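Local coordinates for glycoside hydrolase, GH17 family (PDB 6FCG), which probably hydrolyses internal beta-1,3-glucosidic linkages of the algal storage glucan laminarin as an endo-acting laminarinase, at residues A[79-84]-A[390-395]; A[327-332]-A[378-383]; A[382-387]-A[404-409]. All blocks are in the same frame, centred on the assembly; numbering follows the deposited sequence.

Contact 1 of 3, residues A[79-84]-A[390-395]; sequences HAMNIR and GVFEGL
Helix 68-80 ends in a Schellman motif, with Asn82 at positive phi, just before strand 83-87 of the TIM-type barrel. Against this helix end packs a reversal of the chain in which a type I turn, Gly390 to Glu393, overlaps a type II turn, Phe392 to Leu395; Gly390 itself closes helix 384-388 with a second Schellman motif.

The contact across the segments is apolar. Ala80 CB points at the turns and meets Val391 CG1 and Leu395 CD1, each at 4.0 Å. Val391 CG1 reaches forward because it stands anti to the backbone N (chi1 171°). Met81 crosses Phe392 obliquely, its CG lying near the ring plane at the edge, 3.5 Å from Phe392 CZ. The ring also meets Phe373 edge-to-face and touches Leu386 and Val387.

No hydrogen bond crosses the contact, but several brace the 79-84 side. His79 O accepts from Asn82 N and, on an in-plane lone pair, from Arg84 NH1 at 2.9 Å. Arg84 NH1 donates also to Ile83 O, from above that carbonyl plane, while His79 CE1 lies over the centre of the Arg84 guanidinium, 3.4 Å above its plane.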
# COMPACT_ATOMS: atom_id res chain seq x y z
N HIS A 79 35.84 6.10 31.95
CA HIS A 79 37.19 6.58 32.23
C HIS A 79 38.23 5.67 31.59
O HIS A 79 39.23 6.16 31.04
CB HIS A 79 37.42 6.67 33.74
CG HIS A 79 38.78 7.16 34.10
ND1 HIS A 79 39.06 8.50 34.25
CD2 HIS A 79 39.95 6.50 34.27
CE1 HIS A 79 40.35 8.64 34.52
NE2 HIS A 79 40.90 7.44 34.53
N ALA A 80 37.98 4.37 31.63
CA ALA A 80 38.85 3.38 30.99
C ALA A 80 38.99 3.61 29.49
O ALA A 80 40.05 3.38 28.93
CB ALA A 80 38.33 1.97 31.26
N MET A 81 37.92 4.09 28.86
CA MET A 81 37.84 4.48 27.44
C MET A 81 38.44 5.83 27.06
O MET A 81 38.32 6.22 25.92
CB MET A 81 36.38 4.63 27.07
CG MET A 81 35.70 3.48 26.41
SD MET A 81 34.02 4.03 26.04
CE MET A 81 34.37 5.10 24.63
N ASN A 82 39.03 6.56 28.00
CA ASN A 82 39.52 7.95 27.77
C ASN A 82 38.47 9.03 27.70
O ASN A 82 38.77 10.14 27.27
CB ASN A 82 40.43 8.08 26.55
CG ASN A 82 41.71 7.36 26.73
OD1 ASN A 82 42.48 7.67 27.63
ND2 ASN A 82 41.97 6.37 25.87
N ILE A 83 37.25 8.75 28.15
CA ILE A 83 36.26 9.82 28.28
C ILE A 83 36.66 10.61 29.52
O ILE A 83 36.89 10.03 30.59
CB ILE A 83 34.82 9.27 28.46
CG1 ILE A 83 34.41 8.29 27.34
CG2 ILE A 83 33.83 10.40 28.61
CD1 ILE A 83 34.19 8.87 25.98
N ARG A 84 36.73 11.93 29.39
CA ARG A 84 37.04 12.82 30.53
C ARG A 84 36.01 13.89 30.82
O ARG A 84 36.12 14.59 31.82
CB ARG A 84 38.40 13.49 30.31
CG ARG A 84 39.60 12.53 30.25
CD ARG A 84 39.83 11.85 31.60
NE ARG A 84 40.93 10.89 31.55
CZ ARG A 84 40.81 9.59 31.31
NH1 ARG A 84 39.63 9.01 31.09
NH2 ARG A 84 41.91 8.85 31.29
N GLY A 390 41.77 -5.36 26.17
CA GLY A 390 41.67 -5.52 27.62
C GLY A 390 41.32 -4.26 28.41
O GLY A 390 41.35 -4.28 29.64
N VAL A 391 40.93 -3.19 27.72
CA VAL A 391 40.62 -1.90 28.34
C VAL A 391 39.57 -1.99 29.46
O VAL A 391 39.65 -1.26 30.44
CB VAL A 391 40.21 -0.86 27.26
CG1 VAL A 391 39.66 0.44 27.85
CG2 VAL A 391 41.41 -0.53 26.38
N PHE A 392 38.59 -2.90 29.33
CA PHE A 392 37.51 -3.03 30.31
C PHE A 392 37.68 -4.22 31.23
O PHE A 392 36.77 -4.60 31.93
CB PHE A 392 36.15 -3.13 29.64
CG PHE A 392 35.87 -2.04 28.67
CD1 PHE A 392 35.64 -0.75 29.11
CD2 PHE A 392 35.88 -2.28 27.31
CE1 PHE A 392 35.41 0.28 28.20
CE2 PHE A 392 35.65 -1.25 26.40
CZ PHE A 392 35.43 0.02 26.85
N GLU A 393 38.85 -4.81 31.25
CA GLU A 393 39.05 -6.01 32.05
C GLU A 393 38.92 -5.73 33.59
O GLU A 393 39.42 -4.72 34.11
CB GLU A 393 40.34 -6.64 31.57
CG GLU A 393 40.68 -7.94 32.27
CD GLU A 393 40.79 -9.12 31.34
OE1 GLU A 393 41.49 -9.04 30.31
OE2 GLU A 393 40.20 -10.15 31.68
N GLY A 394 38.15 -6.57 34.27
CA GLY A 394 37.86 -6.39 35.69
C GLY A 394 36.67 -5.50 35.99
O GLY A 394 36.25 -5.39 37.16
N LEU A 395 36.13 -4.84 34.96
CA LEU A 395 35.00 -3.92 35.11
C LEU A 395 33.72 -4.62 34.82
O LEU A 395 33.66 -5.56 34.03
CB LEU A 395 35.18 -2.72 34.18
CG LEU A 395 36.33 -1.74 34.55
CD1 LEU A 395 36.28 -0.60 33.53
CD2 LEU A 395 36.38 -1.22 35.98

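Contact 2 of 3, residues A[327-332]-A[378-383]; sequences YKEAIF and KAKYVL
Two tyrosines set the geometry where helix 326-342 of the barrel meets the chain leading into helix 384-388. Tyr327 and Tyr381 both carry CG anti to the backbone N (chi1 -176° and -179°), so their side chains run alongside each other and point the same way. Their rings are nevertheless turned well apart: the planes stand at 65° and the centroids are 5.7 Å apart, an offset edge-to-face pair in which the edge of Tyr327 is directed at the face of Tyr381. The closest atoms are Tyr327 CD1 and Tyr381 CE2, 3.6 Å apart.

Ala330, one helical turn on, fills the angle between Tyr381 and the backbone after it. Its CB touches the edge of the Tyr381 ring at CD2 (3.6 Å) and lies 3.5 Å from Val382 CA. The small side chain lets the two backbones approach until Ala330 CA and Val382 CA are only 4.2 Å apart. Val382 CG2, anti to its own backbone N, lies beside Ala330.

On the other flank the extended chains of Glu329 and Lys380 cross at about a right angle. The carboxylate meets the methylenes rather than the ammonium group: Glu329 OE2 is 3.4 Å from Lys380 CD, whereas Glu329 OE1 and Lys380 NZ remain 4.4 Å apart, beyond a salt bridge. Lys380 NZ is held instead by a salt bridge to Asp354 and by hydrogen bonds to Gly371 O and Ser310 OG.

The seam is therefore aromatic and aliphatic at one end and charged at the other. With Asp354 bound and Glu329 close by, the buried Lys380 is likely to stay protonated, and Glu329 probably contributes to its surroundings through the field of its charge.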
# COMPACT_ATOMS: atom_id res chain seq x y z
N TYR A 327 27.36 -1.40 12.70
CA TYR A 327 28.46 -1.13 11.78
C TYR A 327 28.44 0.33 11.33
O TYR A 327 29.45 1.03 11.36
CB TYR A 327 28.40 -2.08 10.58
CG TYR A 327 29.54 -1.98 9.58
CD1 TYR A 327 30.86 -2.12 9.99
CD2 TYR A 327 29.29 -1.81 8.23
CE1 TYR A 327 31.91 -2.06 9.08
CE2 TYR A 327 30.34 -1.75 7.31
CZ TYR A 327 31.64 -1.89 7.74
OH TYR A 327 32.66 -1.83 6.83
N LYS A 328 27.28 0.79 10.88
CA LYS A 328 27.17 2.17 10.45
C LYS A 328 27.35 3.12 11.62
O LYS A 328 27.87 4.20 11.42
CB LYS A 328 25.85 2.44 9.73
CG LYS A 328 25.76 1.73 8.41
CD LYS A 328 24.66 2.32 7.57
CE LYS A 328 23.56 1.34 7.20
NZ LYS A 328 23.73 0.34 6.19
N GLU A 329 26.91 2.71 12.81
CA GLU A 329 27.15 3.51 14.02
C GLU A 329 28.64 3.70 14.27
O GLU A 329 29.09 4.82 14.56
CB GLU A 329 26.52 2.86 15.26
CG GLU A 329 26.80 3.64 16.54
CD GLU A 329 26.37 2.91 17.78
OE1 GLU A 329 25.77 3.63 18.57
OE2 GLU A 329 26.64 1.68 17.99
N ALA A 330 29.39 2.62 14.17
CA ALA A 330 30.83 2.69 14.34
C ALA A 330 31.49 3.60 13.30
O ALA A 330 32.35 4.43 13.65
CB ALA A 330 31.44 1.30 14.28
N ILE A 331 31.10 3.47 12.05
CA ILE A 331 31.63 4.34 11.01
C ILE A 331 31.34 5.82 11.32
O ILE A 331 32.23 6.67 11.23
CB ILE A 331 31.10 3.96 9.62
CG1 ILE A 331 31.67 2.61 9.20
CG2 ILE A 331 31.48 5.03 8.59
CD1 ILE A 331 30.95 1.98 8.03
N PHE A 332 30.11 6.11 11.73
CA PHE A 332 29.74 7.48 12.05
C PHE A 332 30.53 8.01 13.25
O PHE A 332 31.08 9.11 13.17
CB PHE A 332 28.23 7.60 12.29
CG PHE A 332 27.75 9.01 12.45
CD1 PHE A 332 27.69 9.86 11.35
CD2 PHE A 332 27.36 9.50 13.69
CE1 PHE A 332 27.26 11.17 11.49
CE2 PHE A 332 26.91 10.80 13.83
CZ PHE A 332 26.86 11.64 12.72
N LYS A 378 27.14 -4.84 27.22
CA LYS A 378 27.83 -5.36 26.05
C LYS A 378 28.35 -4.24 25.16
O LYS A 378 27.68 -3.24 24.93
CB LYS A 378 26.93 -6.27 25.24
CG LYS A 378 26.54 -7.54 25.96
CD LYS A 378 26.41 -8.68 24.95
CE LYS A 378 26.23 -10.04 25.62
NZ LYS A 378 24.90 -10.07 26.30
N ALA A 379 29.58 -4.39 24.68
CA ALA A 379 30.18 -3.41 23.79
C ALA A 379 29.74 -3.69 22.36
O ALA A 379 29.98 -4.77 21.84
CB ALA A 379 31.70 -3.46 23.89
N LYS A 380 29.13 -2.70 21.73
CA LYS A 380 28.73 -2.78 20.33
C LYS A 380 29.96 -2.70 19.43
O LYS A 380 31.04 -2.29 19.88
CB LYS A 380 27.78 -1.65 19.96
CG LYS A 380 26.43 -1.72 20.67
CD LYS A 380 25.65 -0.44 20.47
CE LYS A 380 24.31 -0.47 21.19
NZ LYS A 380 23.50 0.77 20.96
N TYR A 381 29.77 -3.07 18.18
CA TYR A 381 30.85 -3.16 17.19
C TYR A 381 31.90 -2.06 17.30
O TYR A 381 33.11 -2.34 17.26
CB TYR A 381 30.30 -3.20 15.76
CG TYR A 381 31.40 -3.31 14.74
CD1 TYR A 381 32.13 -4.50 14.60
CD2 TYR A 381 31.77 -2.22 13.94
CE1 TYR A 381 33.17 -4.60 13.69
CE2 TYR A 381 32.80 -2.30 13.03
CZ TYR A 381 33.49 -3.50 12.90
OH TYR A 381 34.50 -3.60 11.96
N VAL A 382 31.43 -0.82 17.42
CA VAL A 382 32.29 0.35 17.57
C VAL A 382 33.43 0.19 18.59
O VAL A 382 34.51 0.73 18.36
CB VAL A 382 31.45 1.62 17.86
CG1 VAL A 382 30.71 1.53 19.18
CG2 VAL A 382 32.29 2.88 17.79
N LEU A 383 33.18 -0.53 19.70
CA LEU A 383 34.17 -0.74 20.78
C LEU A 383 34.78 -2.14 20.90
O LEU A 383 35.49 -2.41 21.87
CB LEU A 383 33.55 -0.38 22.15
CG LEU A 383 33.02 1.03 22.38
CD1 LEU A 383 32.58 1.21 23.82
CD2 LEU A 383 34.05 2.07 21.99

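Contact 3 of 3, residues A[382-387]-A[404-409]; sequences VLWDLV and KTYNGN
A left-handed helical turn, formed by Tyr406, Asn407 and Gly408 with positive phi, leads to Asn409 at the N-cap of helix 410-416, and Trp384 from the first turn of helix 384-388 packs against it. The turn is closed by backbone bonds from Gly408 N to Thr405 O and from Asn409 N to Tyr406 O.

Trp384 carries CG anti to its carbonyl carbon (chi1 -74°), which sends the indole across to the loop. One face receives two CH-pi contacts: Lys404 CG lies 3.9 Å from the centroid of the Trp384 five-membered ring, and Gly408 CA sits almost straight above the six-membered ring of Trp384, 3.7 Å from its centroid and 9° off the normal. In the ring plane, Trp384 NE1 donates to Thr405 OG1 over 3.1 Å, with an N-H...O angle of 155°. This bond fixes the indole edgewise while the loop covers its face. The same hydroxyl is also hydrogen-bonded to Glu326 OE1 of helix 326-342.

Lys404 crosses the indole at about a right angle, and its bent chain brings CD to 3.8 Å from Val387 CG1. Its ammonium continues to a salt bridge with Asp388. A CB on Gly408 would fall 2.2 Å from Lys404 CE, so the glycine leaves room for this lysine. An alanine in place of Trp384 would lose the bond to Thr405 and both CH-pi contacts, and would probably loosen the loop on helix 384-388.

Beyond the loop, Asn409 packs on Leu267 of the second subunit. The arrangement is that of an asparagine N-cap, Asn409 OD1 bonding weakly to Glu411 N and Ala412 N, preceded by a left-handed turn that is packed on a tryptophan of helix 384-388.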
# COMPACT_ATOMS: atom_id res chain seq x y z
N VAL A 382 31.43 -0.82 17.42
CA VAL A 382 32.29 0.35 17.57
C VAL A 382 33.43 0.19 18.59
O VAL A 382 34.51 0.73 18.36
CB VAL A 382 31.45 1.62 17.86
CG1 VAL A 382 30.71 1.53 19.18
CG2 VAL A 382 32.29 2.88 17.79
N LEU A 383 33.18 -0.53 19.70
CA LEU A 383 34.17 -0.74 20.78
C LEU A 383 34.78 -2.14 20.90
O LEU A 383 35.49 -2.41 21.87
CB LEU A 383 33.55 -0.38 22.15
CG LEU A 383 33.02 1.03 22.38
CD1 LEU A 383 32.58 1.21 23.82
CD2 LEU A 383 34.05 2.07 21.99
N TRP A 384 34.47 -3.06 19.99
CA TRP A 384 35.03 -4.43 20.05
C TRP A 384 36.53 -4.42 20.15
O TRP A 384 37.11 -5.20 20.88
CB TRP A 384 34.68 -5.22 18.79
CG TRP A 384 33.27 -5.69 18.67
CD1 TRP A 384 32.21 -5.40 19.49
CD2 TRP A 384 32.77 -6.52 17.64
NE1 TRP A 384 31.09 -6.02 19.03
CE2 TRP A 384 31.41 -6.70 17.88
CE3 TRP A 384 33.35 -7.12 16.52
CZ2 TRP A 384 30.60 -7.47 17.03
CZ3 TRP A 384 32.56 -7.89 15.70
CH2 TRP A 384 31.20 -8.06 15.95
N ASP A 385 37.16 -3.52 19.42
CA ASP A 385 38.60 -3.45 19.39
C ASP A 385 39.14 -3.18 20.80
O ASP A 385 40.10 -3.82 21.23
CB ASP A 385 39.02 -2.36 18.40
CG ASP A 385 40.42 -2.55 17.88
OD1 ASP A 385 41.29 -3.07 18.63
OD2 ASP A 385 40.66 -2.13 16.73
N LEU A 386 38.52 -2.25 21.51
CA LEU A 386 38.91 -1.96 22.89
C LEU A 386 38.68 -3.10 23.86
O LEU A 386 39.46 -3.25 24.80
CB LEU A 386 38.16 -0.74 23.44
CG LEU A 386 38.42 0.60 22.75
CD1 LEU A 386 37.75 1.75 23.51
CD2 LEU A 386 39.91 0.90 22.57
N VAL A 387 37.63 -3.88 23.68
CA VAL A 387 37.44 -5.06 24.52
C VAL A 387 38.63 -6.01 24.36
O VAL A 387 39.17 -6.51 25.35
CB VAL A 387 36.12 -5.80 24.23
CG1 VAL A 387 36.01 -7.12 25.02
CG2 VAL A 387 34.94 -4.91 24.58
N LYS A 404 31.70 -8.46 24.06
CA LYS A 404 31.35 -8.03 22.71
C LYS A 404 29.95 -8.48 22.32
O LYS A 404 29.55 -9.60 22.62
CB LYS A 404 32.37 -8.58 21.73
CG LYS A 404 33.66 -7.76 21.67
CD LYS A 404 34.95 -8.58 21.69
CE LYS A 404 35.00 -9.68 20.65
NZ LYS A 404 36.36 -10.22 20.45
N THR A 405 29.19 -7.59 21.65
CA THR A 405 27.91 -7.97 21.00
C THR A 405 28.22 -8.95 19.88
O THR A 405 29.35 -8.96 19.41
CB THR A 405 27.16 -6.76 20.36
OG1 THR A 405 28.03 -6.06 19.47
CG2 THR A 405 26.62 -5.78 21.43
N TYR A 406 27.24 -9.78 19.50
CA TYR A 406 27.42 -10.82 18.44
C TYR A 406 28.55 -11.84 18.71
O TYR A 406 29.00 -12.52 17.78
CB TYR A 406 27.72 -10.16 17.07
CG TYR A 406 26.61 -9.32 16.53
CD1 TYR A 406 25.67 -9.87 15.66
CD2 TYR A 406 26.51 -7.97 16.86
CE1 TYR A 406 24.66 -9.11 15.14
CE2 TYR A 406 25.50 -7.19 16.33
CZ TYR A 406 24.58 -7.77 15.47
OH TYR A 406 23.58 -7.00 14.95
N ASN A 407 29.04 -11.93 19.94
CA ASN A 407 30.23 -12.72 20.25
C ASN A 407 31.45 -12.34 19.48
O ASN A 407 32.33 -13.17 19.25
CB ASN A 407 29.94 -14.21 20.09
CG ASN A 407 29.40 -14.73 21.35
OD1 ASN A 407 30.15 -14.71 22.31
ND2 ASN A 407 28.09 -14.95 21.45
N GLY A 408 31.51 -11.07 19.09
CA GLY A 408 32.63 -10.57 18.32
C GLY A 408 32.73 -11.13 16.94
O GLY A 408 33.81 -11.09 16.33
N ASN A 409 31.61 -11.64 16.42
CA ASN A 409 31.57 -12.26 15.10
C ASN A 409 31.12 -11.27 14.04
O ASN A 409 29.91 -11.01 13.88
CB ASN A 409 30.66 -13.49 15.10
CG ASN A 409 30.75 -14.26 13.79
OD1 ASN A 409 31.36 -13.81 12.82
ND2 ASN A 409 30.14 -15.41 13.77

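Contacts 2 and 3 share Val382 and Leu383 and have centres 8 Å apart: the chain that lines helix 326-342 in contact 2 runs directly into the helix carrying Trp384 in contact 3. A probable hydrogen bond from Thr405 N to Ala379 O (2.9 Å) ties them further. Contact 1 lies 14 Å from contact 3 and 16 Å from contact 2, centre to centre. Met81 SD, 3.9 Å from Leu383 CD1, reaches a residue the other two share; at the end of helix 384-388 a probable hydrogen bond from Val391 N to Leu386 O (3.3 Å) connects contact 1 to contact 3 alone. Contact 1 borders the start of strand 83-87, whereas TIM-barrel active sites lie at the C-terminal strand ends.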